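Local atomic coordinates of AtxE2 (Asticcacaulis excentricus, PDB entry 5TXE), a protein that hydrolyses the isopeptide bond of the lasso peptides astexin-2 and astexin-3, turning the threaded substrates into linear peptides. Residues P258-V270 / I304-L316. The protein carries 1 engineered substitution. Sequence-based numbering, arbitrary orientation.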
# COMPACT_ATOMS: atom_id res chain seq x y z
N PRO A 258 -7.23 17.43 -6.04
CA PRO A 258 -8.27 17.16 -5.03
C PRO A 258 -8.20 18.13 -3.82
O PRO A 258 -9.06 18.08 -2.93
CB PRO A 258 -7.92 15.74 -4.58
CG PRO A 258 -6.41 15.74 -4.66
CD PRO A 258 -6.06 16.53 -5.90
N LEU A 259 -7.16 18.96 -3.76
CA LEU A 259 -7.00 19.96 -2.70
C LEU A 259 -7.36 21.41 -3.16
O LEU A 259 -6.92 22.40 -2.56
CB LEU A 259 -5.57 19.88 -2.17
CG LEU A 259 -5.29 18.62 -1.31
CD1 LEU A 259 -3.95 18.75 -0.59
CD2 LEU A 259 -6.38 18.39 -0.26
N ARG A 260 -8.16 21.50 -4.23
CA ARG A 260 -8.63 22.76 -4.81
C ARG A 260 -10.10 22.58 -5.21
O ARG A 260 -10.50 21.55 -5.72
CB ARG A 260 -7.80 23.08 -6.04
CG ARG A 260 -7.36 24.53 -6.23
CD ARG A 260 -7.19 24.86 -7.71
NE ARG A 260 -8.49 24.88 -8.42
CZ ARG A 260 -8.96 25.86 -9.20
NH1 ARG A 260 -8.24 26.96 -9.44
NH2 ARG A 260 -10.16 25.74 -9.76
N ALA A 261 -10.93 23.56 -4.94
CA ALA A 261 -12.32 23.57 -5.39
C ALA A 261 -12.80 25.00 -5.67
O ALA A 261 -12.28 25.97 -5.10
CB ALA A 261 -13.21 22.97 -4.34
N MET A 262 -13.84 25.10 -6.50
CA MET A 262 -14.48 26.39 -6.74
C MET A 262 -15.94 26.31 -6.29
O MET A 262 -16.58 25.28 -6.43
CB MET A 262 -14.37 26.80 -8.21
CG MET A 262 -13.07 27.49 -8.59
SD MET A 262 -13.51 28.72 -9.83
CE MET A 262 -12.65 28.10 -11.28
N VAL A 263 -16.41 27.37 -5.64
CA VAL A 263 -17.84 27.57 -5.39
C VAL A 263 -18.16 29.04 -5.76
O VAL A 263 -17.69 29.96 -5.08
CB VAL A 263 -18.19 27.31 -3.92
CG1 VAL A 263 -19.68 27.30 -3.75
CG2 VAL A 263 -17.58 26.01 -3.42
N GLY A 264 -18.89 29.27 -6.84
CA GLY A 264 -19.12 30.63 -7.33
C GLY A 264 -17.81 31.23 -7.80
O GLY A 264 -17.06 30.61 -8.56
N ARG A 265 -17.52 32.44 -7.31
CA ARG A 265 -16.27 33.17 -7.61
C ARG A 265 -15.11 32.78 -6.65
O ARG A 265 -13.95 33.17 -6.87
CB ARG A 265 -16.49 34.70 -7.56
CG ARG A 265 -17.36 35.27 -8.68
CD ARG A 265 -17.74 36.79 -8.56
NE ARG A 265 -16.68 37.69 -8.06
CZ ARG A 265 -15.56 38.06 -8.72
NH1 ARG A 265 -15.27 37.59 -9.95
NH2 ARG A 265 -14.69 38.89 -8.12
N THR A 266 -15.43 32.01 -5.61
CA THR A 266 -14.48 31.65 -4.56
C THR A 266 -13.67 30.37 -4.87
O THR A 266 -14.22 29.32 -5.18
CB THR A 266 -15.22 31.47 -3.28
OG1 THR A 266 -16.02 32.63 -3.09
CG2 THR A 266 -14.26 31.30 -2.10
N THR A 267 -12.36 30.51 -4.83
CA THR A 267 -11.44 29.41 -5.01
C THR A 267 -10.93 29.00 -3.62
O THR A 267 -10.38 29.80 -2.84
CB THR A 267 -10.30 29.80 -5.94
OG1 THR A 267 -10.84 29.90 -7.26
CG2 THR A 267 -9.20 28.77 -5.97
N PHE A 268 -11.15 27.74 -3.31
CA PHE A 268 -10.63 27.16 -2.09
C PHE A 268 -9.38 26.37 -2.37
O PHE A 268 -9.28 25.70 -3.38
CB PHE A 268 -11.66 26.30 -1.48
CG PHE A 268 -12.85 27.06 -1.02
CD1 PHE A 268 -12.81 27.78 0.16
CD2 PHE A 268 -13.99 27.06 -1.74
CE1 PHE A 268 -13.92 28.47 0.62
CE2 PHE A 268 -15.09 27.76 -1.31
CZ PHE A 268 -15.06 28.47 -0.12
N SER A 269 -8.38 26.55 -1.52
CA SER A 269 -7.18 25.79 -1.63
C SER A 269 -6.58 25.64 -0.23
O SER A 269 -7.24 25.94 0.75
CB SER A 269 -6.23 26.46 -2.59
OG SER A 269 -5.81 27.68 -2.05
N VAL A 270 -5.36 25.14 -0.14
CA VAL A 270 -4.76 24.82 1.11
C VAL A 270 -3.34 25.30 1.04
O VAL A 270 -2.70 25.17 0.01
CB VAL A 270 -4.90 23.30 1.21
CG1 VAL A 270 -3.62 22.60 1.58
CG2 VAL A 270 -6.09 22.95 2.05
N ILE A 304 -6.23 19.17 5.56
CA ILE A 304 -7.27 18.60 4.74
C ILE A 304 -6.64 17.64 3.75
O ILE A 304 -5.58 17.90 3.20
CB ILE A 304 -8.05 19.73 4.02
CG1 ILE A 304 -8.87 20.47 5.08
CG2 ILE A 304 -8.95 19.20 2.89
CD1 ILE A 304 -9.48 21.78 4.62
N THR A 305 -7.31 16.53 3.50
CA THR A 305 -6.82 15.56 2.49
C THR A 305 -7.66 15.50 1.20
O THR A 305 -7.24 14.92 0.22
CB THR A 305 -6.73 14.17 3.09
OG1 THR A 305 -7.97 13.89 3.76
CG2 THR A 305 -5.58 14.12 4.10
N ARG A 306 -8.84 16.09 1.23
CA ARG A 306 -9.69 16.05 0.07
C ARG A 306 -10.78 17.09 0.26
O ARG A 306 -11.39 17.14 1.32
CB ARG A 306 -10.36 14.66 -0.07
CG ARG A 306 -10.34 14.10 -1.47
CD ARG A 306 -11.01 15.01 -2.48
NE ARG A 306 -11.18 14.36 -3.78
CZ ARG A 306 -11.64 14.97 -4.89
NH1 ARG A 306 -11.99 16.27 -4.89
NH2 ARG A 306 -11.75 14.28 -6.03
N MET A 307 -11.08 17.85 -0.79
CA MET A 307 -12.26 18.76 -0.73
C MET A 307 -13.16 18.72 -1.99
O MET A 307 -12.70 18.37 -3.07
CB MET A 307 -11.75 20.17 -0.49
CG MET A 307 -11.05 20.78 -1.69
SD MET A 307 -10.60 22.51 -1.45
CE MET A 307 -9.45 22.42 -0.09
N TRP A 308 -14.42 19.10 -1.84
CA TRP A 308 -15.38 19.14 -2.95
C TRP A 308 -16.29 20.35 -2.85
O TRP A 308 -16.89 20.59 -1.77
CB TRP A 308 -16.34 17.95 -2.85
CG TRP A 308 -15.73 16.59 -3.04
CD1 TRP A 308 -15.64 15.91 -4.21
CD2 TRP A 308 -15.17 15.76 -2.03
NE1 TRP A 308 -15.04 14.71 -4.00
CE2 TRP A 308 -14.75 14.59 -2.66
CE3 TRP A 308 -14.97 15.90 -0.66
CZ2 TRP A 308 -14.13 13.56 -1.97
CZ3 TRP A 308 -14.38 14.87 0.04
CH2 TRP A 308 -13.96 13.71 -0.62
N GLY A 309 -16.36 21.12 -3.94
CA GLY A 309 -17.22 22.31 -4.00
C GLY A 309 -18.59 21.98 -4.55
O GLY A 309 -18.71 21.23 -5.49
N ASP A 310 -19.64 22.57 -4.01
CA ASP A 310 -21.01 22.35 -4.49
C ASP A 310 -21.69 23.70 -4.70
O ASP A 310 -22.11 24.30 -3.70
CB ASP A 310 -21.77 21.52 -3.44
CG ASP A 310 -23.24 21.20 -3.83
OD1 ASP A 310 -23.72 21.70 -4.88
OD2 ASP A 310 -23.88 20.42 -3.05
N GLU A 311 -21.81 24.14 -5.95
CA GLU A 311 -22.41 25.45 -6.29
C GLU A 311 -23.88 25.59 -5.90
O GLU A 311 -24.29 26.58 -5.29
CB GLU A 311 -22.22 25.77 -7.80
CG GLU A 311 -21.68 27.18 -8.09
CD GLU A 311 -20.55 27.15 -9.10
OE1 GLU A 311 -19.49 26.56 -8.76
OE2 GLU A 311 -20.70 27.73 -10.22
N THR A 312 -24.64 24.54 -6.17
CA THR A 312 -26.06 24.51 -5.86
C THR A 312 -26.33 24.74 -4.37
O THR A 312 -27.18 25.57 -3.99
CB THR A 312 -26.64 23.16 -6.30
OG1 THR A 312 -26.33 22.99 -7.68
CG2 THR A 312 -28.14 23.06 -6.11
N ALA A 313 -25.64 24.01 -3.51
CA ALA A 313 -25.86 24.13 -2.08
C ALA A 313 -25.03 25.28 -1.53
O ALA A 313 -25.23 25.70 -0.38
CB ALA A 313 -25.50 22.83 -1.37
N ASN A 314 -24.09 25.76 -2.34
CA ASN A 314 -23.16 26.80 -1.94
C ASN A 314 -22.39 26.36 -0.68
O ASN A 314 -22.45 27.02 0.37
CB ASN A 314 -23.93 28.11 -1.73
CG ASN A 314 -23.02 29.27 -1.41
OD1 ASN A 314 -22.04 29.53 -2.12
ND2 ASN A 314 -23.36 29.99 -0.34
N VAL A 315 -21.74 25.19 -0.75
CA VAL A 315 -20.95 24.69 0.38
C VAL A 315 -19.70 24.01 -0.11
O VAL A 315 -19.60 23.63 -1.27
CB VAL A 315 -21.72 23.72 1.33
CG1 VAL A 315 -23.06 24.30 1.77
CG2 VAL A 315 -21.98 22.41 0.68
N LEU A 316 -18.71 23.95 0.78
CA LEU A 316 -17.53 23.16 0.58
C LEU A 316 -17.60 21.98 1.54
O LEU A 316 -18.02 22.14 2.70
CB LEU A 316 -16.31 23.99 0.90
CG LEU A 316 -14.99 23.32 0.63
CD1 LEU A 316 -14.71 23.22 -0.86
CD2 LEU A 316 -13.89 24.04 1.35
O HOH W 1 -12.31 19.51 -5.57
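Met307 O is gripped twice, by Arg306 NH1 at 2.9 Å and by a water that donates to it and also to Arg260 O, linking edge strand 304-310 of one four-stranded antiparallel sheet to the residue leading into edge strand 261-263 of the preceding one, consistent with neighbouring blades of the β-propeller of the prolyl oligopeptidase family. The Arg306 guanidinium lies sandwiched: Trp308 NE1 sits over the centre of one face, Pro258 CB 3.6 Å above the other, nearer its rim. Were Arg306 cut back to an alanine, Pro258 and the Trp308 ring would probably lose the flat group between them, and Met307 O one of its two donors. Met307 N gives a nearly straight bond (3.0 Å, 164°) to Pro258 O, the one backbone-to-backbone bond between the segments; beyond it the strands run side by side at 24°. With CG wedged between backbone N and carbonyl carbon (chi1 71°), Met307 brings SD against Ala261 and Phe268 CB, and the bend at chi3 turns CE to Val270 CG2. Leu316 forks: CD1 meets Ala261 CB at 3.8 Å, while CD2 makes a CH-π contact over one Phe268 face, opposite Thr266 CG2. Val263, first residue of the type II' turn, sets CG2 against Gly309 CA. Gly264 N reaches Glu311 OE1 in a weak 3.4 Å bond, and Val263 CG1 touches Asn314 OD1 at 3.6 Å.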